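Local coordinates for protein monomethylamine methyltransferase MtmB1 (Methanosarcina barkeri, PDB 1TV2) that catalyses transfer of the methyl group from monomethylamine to the corrinoid cofactor of its partner protein MtmC, a step in methanogenesis from methylamine, at residues V113-V118 with G360-S365; D296-I301 with S330-Y335. All coordinates share one frame; numbering follows the deposited sequence.

Both contacts reach the parallel barrel sheet of this TIM-barrel-clan enzyme, their centres about 14 Å apart: contact 2 joins two of its strands, while contact 1 brings 113-118, the end of an antiparallel hairpin, against the start of strand 363-366. In chain order come 113-118, 296-301, 330-335 and 360-365, so contact 2 falls within the span that contact 1 brings together. Strands 330-333 and 363-366 are sheet neighbours. Two polar links tie the contacts directly: E362 OE1 lies 2.7 Å from S330 N, a probable hydrogen bond, and R361 NH2 forms a 2.8 Å salt bridge with D296 OD2. Both contacts reach BG5, the modified pyrrolysine ring, whose surroundings these strands probably help form.

Contact 1. Residues V113-V118 with G360-S365; sequences VRKRSV and GREILS. With BG5 (5-hydroxyamino-3-methyl-pyrrolidine-2-carboxylic acid), chain B.
The guanidinium of R116 meets the carbonyl of R361 at its edge: NH1 donates to R361 O over 2.8 Å, the oxygen 17° out of the guanidinium plane. R116 CD passes the same oxygen at 3.3 Å, and the bend at chi3 (68°) beyond it turns the guanidinium so that NH1 comes back to that oxygen. NH1 also serves T357 O and NE serves A122 O, so the guanidinium is held by several main-chain carbonyls. The E362 carboxylate comes from the other segment. Its OE2 takes R116 N on the anti lone pair at 2.8 Å and 172°, while OE1 is turned to S330. E362 CG, anti to its own carbonyl carbon, lies 3.2 Å from R114 O, and the bend at chi2 folds the carboxylate back to the R116 amide. A methionine in place of R116 would probably leave R361 O, T357 O and A122 O without this donor and strip the charge from the helix end. A water donates to R114 O at 2.8 Å and more weakly to E362 O. V113 CG1 touches I363 CD1 at 4.1 Å, the side chains crossing at about a right angle, and both also touch I125. G360, with positive phi, ends helix 343-359 in a Schellman motif, and the arginine's charge near that C-terminus probably suits the helix dipole. R114 points away to the subunit interface, forming salt bridges with E101 of its own chain and E101 of the second subunit. This is the helix-to-strand turn of a TIM barrel: 113-118 packs at the N-terminal end of strand 363-366, while farther along S365 OG stands 2.6 Å from BG5 O1, probably at the active site, as expected for the C-terminal ends of TIM-barrel strands.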
ATOM      1  N   VAL A 113     -17.085  -3.782 -16.178  1.00 17.45           N
ATOM      2  CA  VAL A 113     -18.511  -4.063 -16.274  1.00 17.23           C
ATOM      3  C   VAL A 113     -19.177  -2.811 -16.830  1.00 17.83           C
ATOM      4  O   VAL A 113     -19.230  -1.781 -16.158  1.00 16.23           O
ATOM      5  CB  VAL A 113     -19.125  -4.390 -14.892  1.00 17.83           C
ATOM      6  CG1 VAL A 113     -20.626  -4.657 -15.032  1.00 17.96           C
ATOM      7  CG2 VAL A 113     -18.426  -5.602 -14.290  1.00 16.53           C
ATOM      8  N   ARG A 114     -19.661  -2.902 -18.065  1.00 18.08           N
ATOM      9  CA  ARG A 114     -20.317  -1.777 -18.715  1.00 17.89           C
ATOM     10  C   ARG A 114     -21.715  -2.175 -19.172  1.00 17.57           C
ATOM     11  O   ARG A 114     -22.005  -3.361 -19.346  1.00 17.01           O
ATOM     12  CB  ARG A 114     -19.475  -1.291 -19.900  1.00 19.10           C
ATOM     13  CG  ARG A 114     -18.054  -0.876 -19.499  1.00 21.43           C
ATOM     14  CD  ARG A 114     -17.371  -0.066 -20.590  1.00 23.87           C
ATOM     15  NE  ARG A 114     -16.021   0.360 -20.211  1.00 26.39           N
ATOM     16  CZ  ARG A 114     -14.909  -0.289 -20.547  1.00 26.01           C
ATOM     17  NH1 ARG A 114     -14.979  -1.397 -21.273  1.00 24.78           N
ATOM     18  NH2 ARG A 114     -13.725   0.175 -20.169  1.00 26.02           N
ATOM     19  N   LYS A 115     -22.581  -1.186 -19.362  1.00 17.54           N
ATOM     20  CA  LYS A 115     -23.956  -1.460 -19.769  1.00 18.86           C
ATOM     21  C   LYS A 115     -24.120  -2.224 -21.079  1.00 20.18           C
ATOM     22  O   LYS A 115     -23.361  -2.028 -22.030  1.00 19.56           O
ATOM     23  CB  LYS A 115     -24.756  -0.157 -19.858  1.00 21.18           C
ATOM     24  CG  LYS A 115     -26.188  -0.381 -20.328  1.00 24.05           C
ATOM     25  CD  LYS A 115     -27.001   0.897 -20.405  1.00 27.88           C
ATOM     26  CE  LYS A 115     -28.402   0.607 -20.945  1.00 26.76           C
ATOM     27  NZ  LYS A 115     -29.250   1.827 -20.946  1.00 28.91           N
ATOM     28  N   ARG A 116     -25.124  -3.098 -21.109  1.00 20.22           N
ATOM     29  CA  ARG A 116     -25.457  -3.879 -22.295  1.00 19.93           C
ATOM     30  C   ARG A 116     -26.905  -3.570 -22.656  1.00 21.77           C
ATOM     31  O   ARG A 116     -27.750  -3.390 -21.779  1.00 21.62           O
ATOM     32  CB  ARG A 116     -25.334  -5.386 -22.036  1.00 20.04           C
ATOM     33  CG  ARG A 116     -23.917  -5.911 -21.907  1.00 17.37           C
ATOM     34  CD  ARG A 116     -23.895  -7.440 -21.806  1.00 17.52           C
ATOM     35  NE  ARG A 116     -24.313  -8.092 -23.047  1.00 16.61           N
ATOM     36  CZ  ARG A 116     -25.489  -8.690 -23.234  1.00 19.20           C
ATOM     37  NH1 ARG A 116     -26.387  -8.730 -22.255  1.00 15.43           N
ATOM     38  NH2 ARG A 116     -25.771  -9.242 -24.408  1.00 17.44           N
ATOM     39  N   SER A 117     -27.189  -3.501 -23.947  1.00 22.47           N
ATOM     40  CA  SER A 117     -28.545  -3.240 -24.397  1.00 24.44           C
ATOM     41  C   SER A 117     -29.186  -4.558 -24.809  1.00 23.25           C
ATOM     42  O   SER A 117     -28.510  -5.585 -24.885  1.00 21.34           O
ATOM     43  CB  SER A 117     -28.527  -2.275 -25.583  1.00 27.66           C
ATOM     44  OG  SER A 117     -28.059  -0.999 -25.176  1.00 36.18           O
ATOM     45  N   VAL A 118     -30.489  -4.531 -25.057  1.00 22.03           N
ATOM     46  CA  VAL A 118     -31.188  -5.733 -25.488  1.00 21.69           C
ATOM     47  C   VAL A 118     -30.548  -6.189 -26.799  1.00 20.94           C
ATOM     48  O   VAL A 118     -30.301  -5.370 -27.686  1.00 20.20           O
ATOM     49  CB  VAL A 118     -32.690  -5.447 -25.729  1.00 21.42           C
ATOM     50  CG1 VAL A 118     -33.374  -6.681 -26.289  1.00 20.82           C
ATOM     51  CG2 VAL A 118     -33.351  -5.024 -24.423  1.00 21.62           C
ATOM     52  N   GLY A 360     -30.432  -8.152 -22.067  1.00 18.68           N
ATOM     53  CA  GLY A 360     -29.571  -7.054 -21.650  1.00 18.15           C
ATOM     54  C   GLY A 360     -28.860  -7.089 -20.308  1.00 18.59           C
ATOM     55  O   GLY A 360     -28.345  -6.062 -19.877  1.00 20.27           O
ATOM     56  N   ARG A 361     -28.814  -8.239 -19.639  1.00 17.88           N
ATOM     57  CA  ARG A 361     -28.128  -8.320 -18.345  1.00 18.37           C
ATOM     58  C   ARG A 361     -26.634  -8.077 -18.531  1.00 18.00           C
ATOM     59  O   ARG A 361     -26.051  -8.488 -19.535  1.00 18.81           O
ATOM     60  CB  ARG A 361     -28.322  -9.699 -17.706  1.00 16.35           C
ATOM     61  CG  ARG A 361     -29.754 -10.039 -17.323  1.00 17.74           C
ATOM     62  CD  ARG A 361     -30.243  -9.212 -16.141  1.00 17.63           C
ATOM     63  NE  ARG A 361     -31.636  -9.520 -15.832  1.00 18.02           N
ATOM     64  CZ  ARG A 361     -32.344  -8.925 -14.878  1.00 19.02           C
ATOM     65  NH1 ARG A 361     -31.790  -7.983 -14.126  1.00 18.65           N
ATOM     66  NH2 ARG A 361     -33.613  -9.261 -14.691  1.00 19.12           N
ATOM     67  N   GLU A 362     -26.012  -7.413 -17.564  1.00 18.49           N
ATOM     68  CA  GLU A 362     -24.581  -7.149 -17.635  1.00 18.34           C
ATOM     69  C   GLU A 362     -23.790  -8.281 -16.977  1.00 18.83           C
ATOM     70  O   GLU A 362     -22.648  -8.550 -17.357  1.00 18.06           O
ATOM     71  CB  GLU A 362     -24.229  -5.828 -16.940  1.00 17.92           C
ATOM     72  CG  GLU A 362     -24.542  -4.557 -17.727  1.00 18.51           C
ATOM     73  CD  GLU A 362     -26.016  -4.204 -17.741  1.00 19.69           C
ATOM     74  OE1 GLU A 362     -26.710  -4.494 -16.742  1.00 20.72           O
ATOM     75  OE2 GLU A 362     -26.476  -3.616 -18.744  1.00 19.82           O
ATOM     76  N   ILE A 363     -24.405  -8.940 -15.995  1.00 16.80           N
ATOM     77  CA  ILE A 363     -23.747 -10.025 -15.266  1.00 16.36           C
ATOM     78  C   ILE A 363     -24.609 -11.277 -15.090  1.00 18.01           C
ATOM     79  O   ILE A 363     -25.782 -11.188 -14.720  1.00 17.32           O
ATOM     80  CB  ILE A 363     -23.320  -9.552 -13.853  1.00 16.11           C
ATOM     81  CG1 ILE A 363     -22.337  -8.383 -13.966  1.00 14.98           C
ATOM     82  CG2 ILE A 363     -22.702 -10.708 -13.073  1.00 14.84           C
ATOM     83  CD1 ILE A 363     -22.018  -7.724 -12.628  1.00 13.95           C
ATOM     84  N   LEU A 364     -24.022 -12.442 -15.357  1.00 15.56           N
ATOM     85  CA  LEU A 364     -24.721 -13.713 -15.175  1.00 16.78           C
ATOM     86  C   LEU A 364     -24.048 -14.360 -13.962  1.00 17.70           C
ATOM     87  O   LEU A 364     -22.849 -14.628 -13.984  1.00 18.68           O
ATOM     88  CB  LEU A 364     -24.557 -14.612 -16.404  1.00 16.24           C
ATOM     89  CG  LEU A 364     -24.829 -13.982 -17.772  1.00 16.01           C
ATOM     90  CD1 LEU A 364     -24.762 -15.065 -18.842  1.00 16.58           C
ATOM     91  CD2 LEU A 364     -26.191 -13.306 -17.782  1.00 17.03           C
ATOM     92  N   SER A 365     -24.815 -14.599 -12.903  1.00 17.18           N
ATOM     93  CA  SER A 365     -24.263 -15.173 -11.680  1.00 17.13           C
ATOM     94  C   SER A 365     -24.842 -16.568 -11.402  1.00 18.17           C
ATOM     95  O   SER A 365     -25.987 -16.699 -10.960  1.00 17.14           O
ATOM     96  CB  SER A 365     -24.558 -14.223 -10.511  1.00 16.82           C
ATOM     97  OG  SER A 365     -23.738 -14.492  -9.383  1.00 17.38           O
TER
HETATM   98  C1  BG5 B 459     -25.391 -14.354  -6.061  1.00 21.29           C
HETATM   99  C2  BG5 B 459     -26.543 -14.963  -5.273  1.00 24.06           C
HETATM  100  C3  BG5 B 459     -26.122 -16.233  -4.551  1.00 25.26           C
HETATM  101  C4  BG5 B 459     -25.875 -15.821  -3.099  1.00 25.51           C
HETATM  102  C5  BG5 B 459     -26.732 -14.585  -2.839  1.00 26.81           C
HETATM  103  C6  BG5 B 459     -27.215 -17.143  -4.692  1.00 27.70           C
HETATM  104  N1  BG5 B 459     -27.107 -14.026  -4.197  1.00 22.73           N
HETATM  105  O1  BG5 B 459     -25.218 -14.689  -7.236  1.00 20.29           O
HETATM  106  N2  BG5 B 459     -25.963 -13.604  -2.137  1.00 28.92           N
HETATM  107  O2  BG5 B 459     -25.113 -12.585  -2.724  1.00 26.07           O
HETATM  108  O   HOH W   1     -21.362  -6.077 -19.132  1.00 23.44           O

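Contact 2. Residues D296-I301 with S330-Y335; sequences DGPVHI and SGNQYY. With BG5 (5-hydroxyamino-3-methyl-pyrrolidine-2-carboxylic acid), chain B.
Two donors of Q333 grip the carbonyl oxygen of D296. The side-chain NE2 reaches D296 O at 2.9 Å with an angle of 161°, coming from above the carbonyl plane although the oxygen itself lies in the plane of the Q333 amide. The backbone Q333 N adds a weak bond at 3.3 Å. With chi1 at 57°, Q333 CG sits between its backbone N and carbonyl carbon, and the chain beyond lies over D296 O and against G297 CA. NE2 also donates to E259, so both neighbours fix the rotation of the amide, and OE1 is left 3.4 Å from BG5 C2. Y335 OH approaches the BG5 methyl C6 at 3.1 Å. On the strand pair itself D296 N donates to G331 O at 2.9 Å, and D296 bridges N332 in parallel register. D296 OD1 turns back to take G297 N at 2.6 Å, from above the carboxylate plane. N332 OD1 packs against P298 CD at 3.7 Å, while its ND2 is held by D356. Strands 293-300 and 330-333, joined by helix 309-325, make a beta-alpha-beta unit: that helix packs on P298 and N332, helix 271-288 flanks D296 and P298, and helix 343-359 lies against N332 and Y334.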
ATOM      1  N   ASP A 296     -31.104  -9.748  -9.940  1.00 19.31           N
ATOM      2  CA  ASP A 296     -32.490 -10.212  -9.973  1.00 18.54           C
ATOM      3  C   ASP A 296     -32.490 -11.721  -9.709  1.00 19.23           C
ATOM      4  O   ASP A 296     -31.438 -12.318  -9.449  1.00 19.91           O
ATOM      5  CB  ASP A 296     -33.084  -9.915 -11.357  1.00 18.47           C
ATOM      6  CG  ASP A 296     -34.608 -10.008 -11.395  1.00 20.26           C
ATOM      7  OD1 ASP A 296     -35.233 -10.406 -10.388  1.00 17.66           O
ATOM      8  OD2 ASP A 296     -35.179  -9.676 -12.455  1.00 16.88           O
ATOM      9  N   GLY A 297     -33.668 -12.334  -9.777  1.00 17.23           N
ATOM     10  CA  GLY A 297     -33.778 -13.765  -9.559  1.00 16.94           C
ATOM     11  C   GLY A 297     -35.226 -14.194  -9.390  1.00 18.16           C
ATOM     12  O   GLY A 297     -35.594 -14.733  -8.344  1.00 18.81           O
ATOM     13  N   PRO A 298     -36.081 -13.961 -10.398  1.00 17.98           N
ATOM     14  CA  PRO A 298     -37.488 -14.359 -10.274  1.00 19.48           C
ATOM     15  C   PRO A 298     -37.534 -15.856 -10.014  1.00 20.23           C
ATOM     16  O   PRO A 298     -36.898 -16.633 -10.727  1.00 19.90           O
ATOM     17  CB  PRO A 298     -38.080 -13.990 -11.635  1.00 18.30           C
ATOM     18  CG  PRO A 298     -37.184 -12.861 -12.108  1.00 19.31           C
ATOM     19  CD  PRO A 298     -35.814 -13.373 -11.720  1.00 17.30           C
ATOM     20  N   VAL A 299     -38.277 -16.262  -8.992  1.00 21.44           N
ATOM     21  CA  VAL A 299     -38.359 -17.673  -8.653  1.00 20.52           C
ATOM     22  C   VAL A 299     -39.806 -18.180  -8.583  1.00 21.18           C
ATOM     23  O   VAL A 299     -40.701 -17.493  -8.087  1.00 20.66           O
ATOM     24  CB  VAL A 299     -37.628 -17.935  -7.317  1.00 21.20           C
ATOM     25  CG1 VAL A 299     -38.285 -17.139  -6.200  1.00 20.76           C
ATOM     26  CG2 VAL A 299     -37.622 -19.416  -7.003  1.00 22.18           C
ATOM     27  N   HIS A 300     -40.017 -19.387  -9.095  1.00 20.87           N
ATOM     28  CA  HIS A 300     -41.340 -20.007  -9.117  1.00 22.48           C
ATOM     29  C   HIS A 300     -41.730 -20.436  -7.706  1.00 22.62           C
ATOM     30  O   HIS A 300     -40.999 -21.176  -7.046  1.00 20.75           O
ATOM     31  CB  HIS A 300     -41.325 -21.215 -10.056  1.00 22.49           C
ATOM     32  CG  HIS A 300     -42.687 -21.691 -10.453  1.00 25.25           C
ATOM     33  ND1 HIS A 300     -43.538 -22.334  -9.580  1.00 24.39           N
ATOM     34  CD2 HIS A 300     -43.347 -21.617 -11.635  1.00 24.86           C
ATOM     35  CE1 HIS A 300     -44.661 -22.636 -10.206  1.00 25.65           C
ATOM     36  NE2 HIS A 300     -44.570 -22.212 -11.453  1.00 25.91           N
ATOM     37  N   ILE A 301     -42.885 -19.969  -7.244  1.00 22.73           N
ATOM     38  CA  ILE A 301     -43.341 -20.292  -5.901  1.00 24.18           C
ATOM     39  C   ILE A 301     -43.357 -21.789  -5.619  1.00 24.82           C
ATOM     40  O   ILE A 301     -43.083 -22.214  -4.500  1.00 24.62           O
ATOM     41  CB  ILE A 301     -44.752 -19.714  -5.626  1.00 26.99           C
ATOM     42  CG1 ILE A 301     -45.099 -19.898  -4.148  1.00 28.50           C
ATOM     43  CG2 ILE A 301     -45.792 -20.405  -6.502  1.00 26.79           C
ATOM     44  CD1 ILE A 301     -46.374 -19.206  -3.732  1.00 31.28           C
ATOM     45  N   SER A 330     -27.261  -4.422 -14.067  1.00 15.12           N
ATOM     46  CA  SER A 330     -27.897  -5.551 -13.393  1.00 16.25           C
ATOM     47  C   SER A 330     -27.402  -6.927 -13.813  1.00 16.25           C
ATOM     48  O   SER A 330     -26.641  -7.078 -14.771  1.00 17.94           O
ATOM     49  CB  SER A 330     -29.409  -5.497 -13.612  1.00 15.78           C
ATOM     50  OG  SER A 330     -29.728  -5.823 -14.954  1.00 17.44           O
ATOM     51  N   GLY A 331     -27.862  -7.927 -13.071  1.00 15.39           N
ATOM     52  CA  GLY A 331     -27.506  -9.303 -13.345  1.00 15.52           C
ATOM     53  C   GLY A 331     -28.661 -10.186 -12.913  1.00 17.23           C
ATOM     54  O   GLY A 331     -29.680  -9.689 -12.422  1.00 15.14           O
ATOM     55  N   ASN A 332     -28.510 -11.493 -13.098  1.00 18.13           N
ATOM     56  CA  ASN A 332     -29.547 -12.443 -12.705  1.00 18.85           C
ATOM     57  C   ASN A 332     -28.847 -13.693 -12.167  1.00 18.67           C
ATOM     58  O   ASN A 332     -27.759 -14.045 -12.633  1.00 18.47           O
ATOM     59  CB  ASN A 332     -30.434 -12.783 -13.915  1.00 18.16           C
ATOM     60  CG  ASN A 332     -31.754 -13.430 -13.515  1.00 19.80           C
ATOM     61  OD1 ASN A 332     -32.118 -13.456 -12.339  1.00 18.93           O
ATOM     62  ND2 ASN A 332     -32.487 -13.942 -14.501  1.00 17.48           N
ATOM     63  N   GLN A 333     -29.458 -14.341 -11.174  1.00 18.92           N
ATOM     64  CA  GLN A 333     -28.883 -15.539 -10.559  1.00 19.11           C
ATOM     65  C   GLN A 333     -29.570 -16.816 -11.038  1.00 19.33           C
ATOM     66  O   GLN A 333     -30.770 -16.826 -11.315  1.00 19.61           O
ATOM     67  CB  GLN A 333     -28.935 -15.428  -9.032  1.00 19.28           C
ATOM     68  CG  GLN A 333     -30.316 -15.212  -8.459  1.00 19.68           C
ATOM     69  CD  GLN A 333     -30.271 -14.697  -7.031  1.00 19.49           C
ATOM     70  OE1 GLN A 333     -29.808 -15.385  -6.123  1.00 19.85           O
ATOM     71  NE2 GLN A 333     -30.750 -13.474  -6.832  1.00 18.37           N
ATOM     72  N   TYR A 334     -28.793 -17.892 -11.105  1.00 19.67           N
ATOM     73  CA  TYR A 334     -29.254 -19.175 -11.626  1.00 19.37           C
ATOM     74  C   TYR A 334     -29.588 -20.278 -10.627  1.00 19.64           C
ATOM     75  O   TYR A 334     -28.718 -20.748  -9.890  1.00 20.35           O
ATOM     76  CB  TYR A 334     -28.207 -19.701 -12.621  1.00 18.15           C
ATOM     77  CG  TYR A 334     -28.047 -18.839 -13.857  1.00 16.93           C
ATOM     78  CD1 TYR A 334     -27.762 -17.474 -13.751  1.00 15.83           C
ATOM     79  CD2 TYR A 334     -28.233 -19.377 -15.131  1.00 15.90           C
ATOM     80  CE1 TYR A 334     -27.679 -16.666 -14.885  1.00 16.91           C
ATOM     81  CE2 TYR A 334     -28.149 -18.579 -16.271  1.00 17.55           C
ATOM     82  CZ  TYR A 334     -27.879 -17.226 -16.143  1.00 17.20           C
ATOM     83  OH  TYR A 334     -27.853 -16.429 -17.262  1.00 17.82           O
ATOM     84  N   TYR A 335     -30.849 -20.703 -10.633  1.00 18.08           N
ATOM     85  CA  TYR A 335     -31.321 -21.771  -9.759  1.00 19.38           C
ATOM     86  C   TYR A 335     -32.083 -22.850 -10.529  1.00 19.43           C
ATOM     87  O   TYR A 335     -33.309 -22.794 -10.634  1.00 20.31           O
ATOM     88  CB  TYR A 335     -32.240 -21.223  -8.667  1.00 20.68           C
ATOM     89  CG  TYR A 335     -31.520 -20.632  -7.482  1.00 22.78           C
ATOM     90  CD1 TYR A 335     -31.050 -19.317  -7.508  1.00 22.67           C
ATOM     91  CD2 TYR A 335     -31.314 -21.387  -6.329  1.00 21.34           C
ATOM     92  CE1 TYR A 335     -30.396 -18.768  -6.405  1.00 23.26           C
ATOM     93  CE2 TYR A 335     -30.662 -20.852  -5.228  1.00 23.39           C
ATOM     94  CZ  TYR A 335     -30.208 -19.544  -5.271  1.00 24.75           C
ATOM     95  OH  TYR A 335     -29.579 -19.014  -4.170  1.00 27.62           O
TER
HETATM   96  C1  BG5 B 459     -25.391 -14.354  -6.061  1.00 21.29           C
HETATM   97  C2  BG5 B 459     -26.543 -14.963  -5.273  1.00 24.06           C
HETATM   98  C3  BG5 B 459     -26.122 -16.233  -4.551  1.00 25.26           C
HETATM   99  C4  BG5 B 459     -25.875 -15.821  -3.099  1.00 25.51           C
HETATM  100  C5  BG5 B 459     -26.732 -14.585  -2.839  1.00 26.81           C
HETATM  101  C6  BG5 B 459     -27.215 -17.143  -4.692  1.00 27.70           C
HETATM  102  N1  BG5 B 459     -27.107 -14.026  -4.197  1.00 22.73           N
HETATM  103  O1  BG5 B 459     -25.218 -14.689  -7.236  1.00 20.29           O
HETATM  104  N2  BG5 B 459     -25.963 -13.604  -2.137  1.00 28.92           N
HETATM  105  O2  BG5 B 459     -25.113 -12.585  -2.724  1.00 26.07           O